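Local coordinates for class I phosphodiesterase PDEB1 (Leishmania major, PDB 2R8Q), which belongs to the class I phosphodiesterases, with an all-helical catalytic domain of the HD superfamily that holds zinc and magnesium ions and, in this model, 3-isobutyl-1-methylxanthine, at residues I17-E23 with L88-R92; R24-M28 with L84-L88; G77-L83 with P187-E193. All blocks are in the same frame, centred on the assembly; numbering follows the deposited sequence.

All three contacts gather on helix 80-92 and lie on the same side of the chain's centre, about 20 to 21 Å from it (centre to centre). Interactions 1 and 2 join that helix to the N-terminal arm and helix 21-28; their centres are 7 Å apart and they share L88. Interaction 3 lies at the start of helix 80-92, against the loop 187-193, interaction 1 towards its C-terminal part, and interaction 2 between them. Interaction 2 is the buried one, mostly apolar with a single arginine-asparagine bond. Interactions 1 and 3 are partly buried and rely on a glutamate-arginine pair beside a helix start; the arginine is R92, on the segment 88-92, in 1, whereas in 3 it precedes helix 80-92.

Interaction 1. Residues I17-E23 with L88-R92; sequences IAVTPEE and LQCRR
The carbonyl oxygen I17 O is gripped by two side chains of 88-92, R92 NH1 at 2.7 Å and Q89 NE2 at 3.1 Å. They reach it from opposite faces of its plane, and the Q89 bond is the straighter (160° at the hydrogen). R92 NH2 serves the next carbonyl, A18 O at 3.0 Å, and forms a salt bridge with E23, meeting E23 OE1 on its syn lone pair at 3.1 Å in a straight bond and E23 OE2 at 2.8 Å in a weak one. Carboxylate and guanidinium are nearly coplanar, 13° apart, and the R92 chain, extended from CG to NE, carries the guanidinium across to both carbonyls. E23 OE2 accepts from T20 N at 2.9 Å, and E23 N bonds back to T20 OG1, a capping box that starts helix 21-28. The carboxylate thus ties the cap to R92. V19 CG2 lies over one face of the R92 guanidinium, toward its rim, while V19 CG1 packs on L88 CD1 at 3.6 Å. A water bridges E23 O and R91 NH2. The contact joins the arm before helix 21-28 to the C-terminal part of helix 80-92, where C90 packs on helices 127-139 and 171-184.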
# COMPACT_ATOMS: atom_id res chain seq x y z
N ILE A 17 -1.77 7.78 -16.29
CA ILE A 17 -1.06 7.93 -17.55
C ILE A 17 -1.65 6.95 -18.55
O ILE A 17 -1.44 5.74 -18.47
CB ILE A 17 0.44 7.63 -17.37
CG1 ILE A 17 1.02 8.54 -16.28
CG2 ILE A 17 1.18 7.86 -18.69
CD1 ILE A 17 2.48 8.28 -15.97
N ALA A 18 -2.40 7.48 -19.51
CA ALA A 18 -3.05 6.65 -20.52
C ALA A 18 -2.08 5.95 -21.46
O ALA A 18 -0.96 6.42 -21.68
CB ALA A 18 -4.03 7.50 -21.32
N VAL A 19 -2.53 4.82 -22.00
CA VAL A 19 -1.75 4.06 -22.96
C VAL A 19 -2.06 4.69 -24.31
O VAL A 19 -3.23 4.91 -24.64
CB VAL A 19 -2.18 2.58 -22.98
CG1 VAL A 19 -1.47 1.84 -24.10
CG2 VAL A 19 -1.85 1.94 -21.64
N THR A 20 -1.03 5.00 -25.08
CA THR A 20 -1.23 5.63 -26.38
C THR A 20 -1.50 4.62 -27.48
O THR A 20 -1.20 3.44 -27.35
CB THR A 20 0.01 6.45 -26.79
OG1 THR A 20 1.12 5.56 -26.98
CG2 THR A 20 0.35 7.47 -25.72
N PRO A 21 -2.11 5.08 -28.59
CA PRO A 21 -2.41 4.18 -29.70
C PRO A 21 -1.12 3.59 -30.25
O PRO A 21 -1.07 2.43 -30.64
CB PRO A 21 -3.09 5.10 -30.71
CG PRO A 21 -3.79 6.09 -29.84
CD PRO A 21 -2.75 6.40 -28.79
N GLU A 22 -0.07 4.41 -30.29
CA GLU A 22 1.23 3.98 -30.79
C GLU A 22 1.75 2.80 -29.97
O GLU A 22 2.30 1.85 -30.53
CB GLU A 22 2.24 5.13 -30.74
CG GLU A 22 2.01 6.22 -31.78
CD GLU A 22 0.90 7.20 -31.41
OE1 GLU A 22 0.65 8.13 -32.21
OE2 GLU A 22 0.27 7.04 -30.34
N GLU A 23 1.59 2.86 -28.65
CA GLU A 23 2.06 1.77 -27.80
C GLU A 23 1.30 0.48 -28.10
O GLU A 23 1.88 -0.60 -28.12
CB GLU A 23 1.89 2.14 -26.32
CG GLU A 23 2.68 3.36 -25.88
CD GLU A 23 2.46 3.72 -24.43
OE1 GLU A 23 3.02 3.02 -23.55
OE2 GLU A 23 1.72 4.68 -24.15
N LEU A 88 -0.27 -3.64 -20.98
CA LEU A 88 0.73 -2.58 -21.07
C LEU A 88 0.88 -1.78 -19.77
O LEU A 88 1.97 -1.29 -19.48
CB LEU A 88 0.40 -1.64 -22.23
CG LEU A 88 0.54 -2.28 -23.61
CD1 LEU A 88 0.05 -1.32 -24.68
CD2 LEU A 88 2.00 -2.66 -23.86
N GLN A 89 -0.20 -1.64 -19.01
CA GLN A 89 -0.12 -0.92 -17.75
C GLN A 89 0.68 -1.78 -16.77
O GLN A 89 1.43 -1.25 -15.94
CB GLN A 89 -1.53 -0.64 -17.19
CG GLN A 89 -2.28 0.46 -17.94
CD GLN A 89 -1.74 1.86 -17.68
OE1 GLN A 89 -0.69 2.03 -17.05
NE2 GLN A 89 -2.46 2.87 -18.17
N CYS A 90 0.54 -3.10 -16.87
CA CYS A 90 1.30 -4.00 -16.02
C CYS A 90 2.78 -3.91 -16.40
O CYS A 90 3.65 -3.75 -15.55
CB CYS A 90 0.83 -5.45 -16.18
SG CYS A 90 -0.75 -5.86 -15.37
N ARG A 91 3.06 -3.99 -17.70
CA ARG A 91 4.42 -3.94 -18.19
C ARG A 91 5.17 -2.70 -17.70
O ARG A 91 6.35 -2.78 -17.33
CB ARG A 91 4.42 -3.98 -19.72
CG ARG A 91 5.80 -4.17 -20.33
CD ARG A 91 5.75 -4.23 -21.85
NE ARG A 91 5.43 -2.93 -22.44
CZ ARG A 91 5.37 -2.70 -23.75
NH1 ARG A 91 5.60 -3.68 -24.60
NH2 ARG A 91 5.10 -1.48 -24.20
N ARG A 92 4.48 -1.57 -17.69
CA ARG A 92 5.08 -0.31 -17.25
C ARG A 92 5.57 -0.33 -15.81
O ARG A 92 6.45 0.43 -15.44
CB ARG A 92 4.06 0.83 -17.36
CG ARG A 92 3.73 1.29 -18.76
CD ARG A 92 2.69 2.39 -18.68
NE ARG A 92 2.42 2.99 -19.98
CZ ARG A 92 1.54 3.97 -20.18
NH1 ARG A 92 0.84 4.46 -19.16
NH2 ARG A 92 1.36 4.47 -21.39
O HOH W 1 4.37 -0.81 -26.93

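Interaction 2. Residues R24-M28 with L84-L88; sequences REAVM and LNFIL
Two helices of the all-helical phosphodiesterase domain, 21-28 and 80-92, pack here through R24, V27 and M28 on one and L84, N85 and L88 on the other. The axes of the short segments run 10.9 Å apart at closest and are nearly perpendicular, at 99°. L84 is central: its CD2 lies 3.6 Å from R24 CB and 3.9 Å from M28 CG, while its CD1 reaches V27 CG1 at 4.0 Å. With CG anti to the backbone N (chi1 -174°), L84 spreads its two methyls between these three residues. V27 and L88 meet tip to tip, V27 CG2 to L88 CD2 at 3.8 Å. At the edge of this apolar patch R24 NH1 donates to N85 OD1 at 2.8 Å. The nitrogen lies in the carbonyl plane on a lone pair, and the guanidinium plane is turned 68° from the amide, with OD1 tilted slightly out of it. Bends at chi3 and again at chi4 bring NH1 to N85 OD1, while R24 CB and CG lie across L84 CD2. N85 ND2 is engaged in turn by A188 O. The arrangement is that of near-orthogonal helix packing, with leucine and valine inside and an arginine-asparagine bond at the border.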
# COMPACT_ATOMS: atom_id res chain seq x y z
N ARG A 24 -0.01 0.60 -28.33
CA ARG A 24 -0.80 -0.58 -28.64
C ARG A 24 -0.42 -1.10 -30.02
O ARG A 24 -0.30 -2.30 -30.23
CB ARG A 24 -2.31 -0.25 -28.60
CG ARG A 24 -2.86 -0.03 -27.19
CD ARG A 24 -4.38 0.08 -27.19
NE ARG A 24 -4.85 1.32 -27.81
CZ ARG A 24 -5.00 2.47 -27.15
NH1 ARG A 24 -4.73 2.53 -25.85
NH2 ARG A 24 -5.41 3.56 -27.79
N GLU A 25 -0.21 -0.17 -30.96
CA GLU A 25 0.17 -0.53 -32.32
C GLU A 25 1.49 -1.29 -32.37
O GLU A 25 1.65 -2.22 -33.15
CB GLU A 25 0.27 0.74 -33.17
CG GLU A 25 -1.09 1.30 -33.59
CD GLU A 25 -1.04 2.77 -33.94
OE1 GLU A 25 -0.02 3.22 -34.53
OE2 GLU A 25 -2.02 3.49 -33.65
N ALA A 26 2.43 -0.90 -31.52
CA ALA A 26 3.74 -1.54 -31.47
C ALA A 26 3.62 -3.01 -31.06
O ALA A 26 4.45 -3.84 -31.43
CB ALA A 26 4.66 -0.80 -30.51
N VAL A 27 2.59 -3.33 -30.28
CA VAL A 27 2.39 -4.71 -29.85
C VAL A 27 1.66 -5.51 -30.92
O VAL A 27 2.05 -6.63 -31.26
CB VAL A 27 1.58 -4.79 -28.53
CG1 VAL A 27 1.34 -6.25 -28.15
CG2 VAL A 27 2.33 -4.07 -27.41
N MET A 28 0.59 -4.93 -31.46
CA MET A 28 -0.19 -5.61 -32.48
C MET A 28 0.54 -5.81 -33.80
O MET A 28 0.13 -6.64 -34.61
CB MET A 28 -1.51 -4.87 -32.72
CG MET A 28 -2.40 -4.79 -31.48
SD MET A 28 -2.60 -6.38 -30.64
CE MET A 28 -3.77 -7.20 -31.72
N LEU A 84 -5.50 -5.25 -23.77
CA LEU A 84 -4.18 -4.79 -24.19
C LEU A 84 -3.68 -3.66 -23.29
O LEU A 84 -2.51 -3.65 -22.90
CB LEU A 84 -4.21 -4.34 -25.67
CG LEU A 84 -2.86 -3.97 -26.29
CD1 LEU A 84 -1.84 -5.09 -26.08
CD2 LEU A 84 -3.05 -3.69 -27.78
N ASN A 85 -4.56 -2.72 -22.96
CA ASN A 85 -4.16 -1.62 -22.08
C ASN A 85 -3.71 -2.18 -20.73
O ASN A 85 -2.72 -1.72 -20.16
CB ASN A 85 -5.31 -0.64 -21.84
CG ASN A 85 -5.55 0.28 -23.02
OD1 ASN A 85 -4.66 0.51 -23.85
ND2 ASN A 85 -6.76 0.83 -23.10
N PHE A 86 -4.44 -3.17 -20.23
CA PHE A 86 -4.10 -3.79 -18.95
C PHE A 86 -2.70 -4.40 -19.02
O PHE A 86 -1.87 -4.17 -18.14
CB PHE A 86 -5.13 -4.87 -18.60
CG PHE A 86 -4.77 -5.69 -17.38
CD1 PHE A 86 -4.91 -5.15 -16.10
CD2 PHE A 86 -4.29 -6.98 -17.52
CE1 PHE A 86 -4.58 -5.90 -14.98
CE2 PHE A 86 -3.96 -7.75 -16.40
CZ PHE A 86 -4.10 -7.20 -15.13
N ILE A 87 -2.44 -5.17 -20.07
CA ILE A 87 -1.13 -5.80 -20.23
C ILE A 87 -0.04 -4.73 -20.25
O ILE A 87 1.00 -4.88 -19.60
CB ILE A 87 -1.09 -6.62 -21.54
CG1 ILE A 87 -2.06 -7.80 -21.43
CG2 ILE A 87 0.33 -7.11 -21.81
CD1 ILE A 87 -2.29 -8.53 -22.75
N LEU A 88 -0.27 -3.64 -20.98
CA LEU A 88 0.73 -2.58 -21.07
C LEU A 88 0.88 -1.78 -19.77
O LEU A 88 1.97 -1.29 -19.48
CB LEU A 88 0.40 -1.64 -22.23
CG LEU A 88 0.54 -2.28 -23.61
CD1 LEU A 88 0.05 -1.32 -24.68
CD2 LEU A 88 2.00 -2.66 -23.86

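Interaction 3. Residues G77-L83 with P187-E193; sequences GCREQTL and PAADVFE
The backbones come closest at T82 and A189, whose CA atoms are 4.8 Å apart, where the start of helix 80-92 lies against a loop that folds into a type I turn from D190 to E193. T82 CA directs its hydrogen at A188 O in a nearly straight CA-H...O contact, and T82 CG2 rests on the backbone at A189 and D190. The polar centre is E193 OE2, which accepts three bonds: from R79 N at 3.0 Å, from R79 NE at 3.1 Å and from T82 OG1 at 2.8 Å. The first is nearly straight (175°) and meets the oxygen close to its C-O axis; the other two arrive on the syn side, each 34° out of the carboxylate plane. E193 OE1 completes the salt bridge with R79 NH2 at 2.7 Å, a weak bond by its angle, and the two charged planes stand 62° apart. E193 CG sits between its own backbone N and carbonyl carbon, and the extended chain beyond it carries the carboxylate to R79, the N-cap residue. Apart from this polar group, V191 CG1 touches C78 SG at 3.8 Å and L83 CD1 at 4.3 Å. D190 OD1 accepts from F192 N in an Asx turn. The loop, which links helices 171-184 and 197-212, is thereby set against helix 80-92, with V191 also packing on helix 127-139 and L83 on helix 55-68.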
# COMPACT_ATOMS: atom_id res chain seq x y z
N GLY A 77 -16.96 -10.25 -20.78
CA GLY A 77 -17.16 -8.86 -21.15
C GLY A 77 -15.96 -7.93 -21.17
O GLY A 77 -16.13 -6.72 -21.07
N CYS A 78 -14.76 -8.49 -21.28
CA CYS A 78 -13.57 -7.66 -21.33
C CYS A 78 -13.32 -7.35 -22.80
O CYS A 78 -13.22 -8.26 -23.62
CB CYS A 78 -12.36 -8.39 -20.74
SG CYS A 78 -10.81 -7.45 -20.82
N ARG A 79 -13.23 -6.07 -23.13
CA ARG A 79 -13.00 -5.65 -24.50
C ARG A 79 -11.53 -5.82 -24.88
O ARG A 79 -10.65 -5.78 -24.03
CB ARG A 79 -13.43 -4.20 -24.68
CG ARG A 79 -14.92 -4.01 -24.45
CD ARG A 79 -15.27 -2.55 -24.38
NE ARG A 79 -14.65 -1.90 -23.23
CZ ARG A 79 -14.80 -0.62 -22.94
NH1 ARG A 79 -15.55 0.15 -23.71
NH2 ARG A 79 -14.21 -0.10 -21.87
N GLU A 80 -11.29 -6.01 -26.18
CA GLU A 80 -9.94 -6.20 -26.71
C GLU A 80 -8.95 -5.13 -26.27
O GLU A 80 -7.87 -5.45 -25.77
CB GLU A 80 -9.99 -6.24 -28.24
CG GLU A 80 -10.67 -7.47 -28.81
CD GLU A 80 -10.86 -7.39 -30.31
OE1 GLU A 80 -11.64 -6.53 -30.77
OE2 GLU A 80 -10.23 -8.20 -31.03
N GLN A 81 -9.31 -3.86 -26.47
CA GLN A 81 -8.42 -2.77 -26.10
C GLN A 81 -8.22 -2.69 -24.59
O GLN A 81 -7.16 -2.27 -24.13
CB GLN A 81 -8.96 -1.44 -26.63
CG GLN A 81 -8.03 -0.26 -26.38
CD GLN A 81 -8.46 0.99 -27.14
OE1 GLN A 81 -8.53 0.98 -28.36
NE2 GLN A 81 -8.74 2.06 -26.41
N THR A 82 -9.23 -3.09 -23.82
CA THR A 82 -9.09 -3.06 -22.37
C THR A 82 -8.02 -4.05 -21.95
O THR A 82 -7.16 -3.74 -21.13
CB THR A 82 -10.41 -3.43 -21.68
OG1 THR A 82 -11.46 -2.57 -22.14
CG2 THR A 82 -10.27 -3.27 -20.17
N LEU A 83 -8.07 -5.25 -22.53
CA LEU A 83 -7.08 -6.28 -22.22
C LEU A 83 -5.67 -5.82 -22.58
O LEU A 83 -4.73 -5.98 -21.79
CB LEU A 83 -7.39 -7.58 -22.98
CG LEU A 83 -6.38 -8.71 -22.84
CD1 LEU A 83 -6.27 -9.12 -21.37
CD2 LEU A 83 -6.80 -9.89 -23.69
N PRO A 187 -10.76 2.72 -15.87
CA PRO A 187 -11.76 2.10 -16.75
C PRO A 187 -11.16 1.57 -18.05
O PRO A 187 -11.63 0.58 -18.60
CB PRO A 187 -12.74 3.25 -17.00
CG PRO A 187 -12.64 4.06 -15.75
CD PRO A 187 -11.15 4.09 -15.50
N ALA A 188 -10.11 2.24 -18.53
CA ALA A 188 -9.46 1.85 -19.78
C ALA A 188 -8.65 0.56 -19.69
O ALA A 188 -8.30 -0.03 -20.71
CB ALA A 188 -8.56 2.98 -20.26
N ALA A 189 -8.36 0.12 -18.47
CA ALA A 189 -7.58 -1.10 -18.27
C ALA A 189 -8.26 -2.08 -17.32
O ALA A 189 -7.65 -3.07 -16.91
CB ALA A 189 -6.19 -0.74 -17.74
N ASP A 190 -9.51 -1.82 -16.98
CA ASP A 190 -10.24 -2.68 -16.06
C ASP A 190 -10.75 -3.96 -16.72
O ASP A 190 -11.84 -3.99 -17.31
CB ASP A 190 -11.39 -1.90 -15.43
CG ASP A 190 -12.23 -2.73 -14.48
OD1 ASP A 190 -11.75 -3.79 -14.02
OD2 ASP A 190 -13.38 -2.33 -14.19
N VAL A 191 -9.96 -5.03 -16.63
CA VAL A 191 -10.33 -6.31 -17.24
C VAL A 191 -11.47 -7.03 -16.52
O VAL A 191 -11.85 -8.13 -16.91
CB VAL A 191 -9.11 -7.25 -17.36
CG1 VAL A 191 -8.08 -6.63 -18.31
CG2 VAL A 191 -8.48 -7.50 -16.00
N PHE A 192 -12.00 -6.40 -15.47
CA PHE A 192 -13.13 -6.96 -14.72
C PHE A 192 -14.36 -6.10 -15.06
O PHE A 192 -15.41 -6.23 -14.42
CB PHE A 192 -12.87 -6.89 -13.21
CG PHE A 192 -11.77 -7.81 -12.73
CD1 PHE A 192 -11.16 -7.57 -11.50
CD2 PHE A 192 -11.36 -8.90 -13.48
CE1 PHE A 192 -10.15 -8.42 -11.02
CE2 PHE A 192 -10.36 -9.76 -13.01
CZ PHE A 192 -9.76 -9.51 -11.78
N GLU A 193 -14.21 -5.24 -16.06
CA GLU A 193 -15.28 -4.33 -16.47
C GLU A 193 -16.61 -4.99 -16.84
O GLU A 193 -17.67 -4.38 -16.69
CB GLU A 193 -14.81 -3.47 -17.65
CG GLU A 193 -14.72 -4.21 -18.99
CD GLU A 193 -14.20 -3.33 -20.12
OE1 GLU A 193 -14.35 -2.10 -20.02
OE2 GLU A 193 -13.65 -3.88 -21.10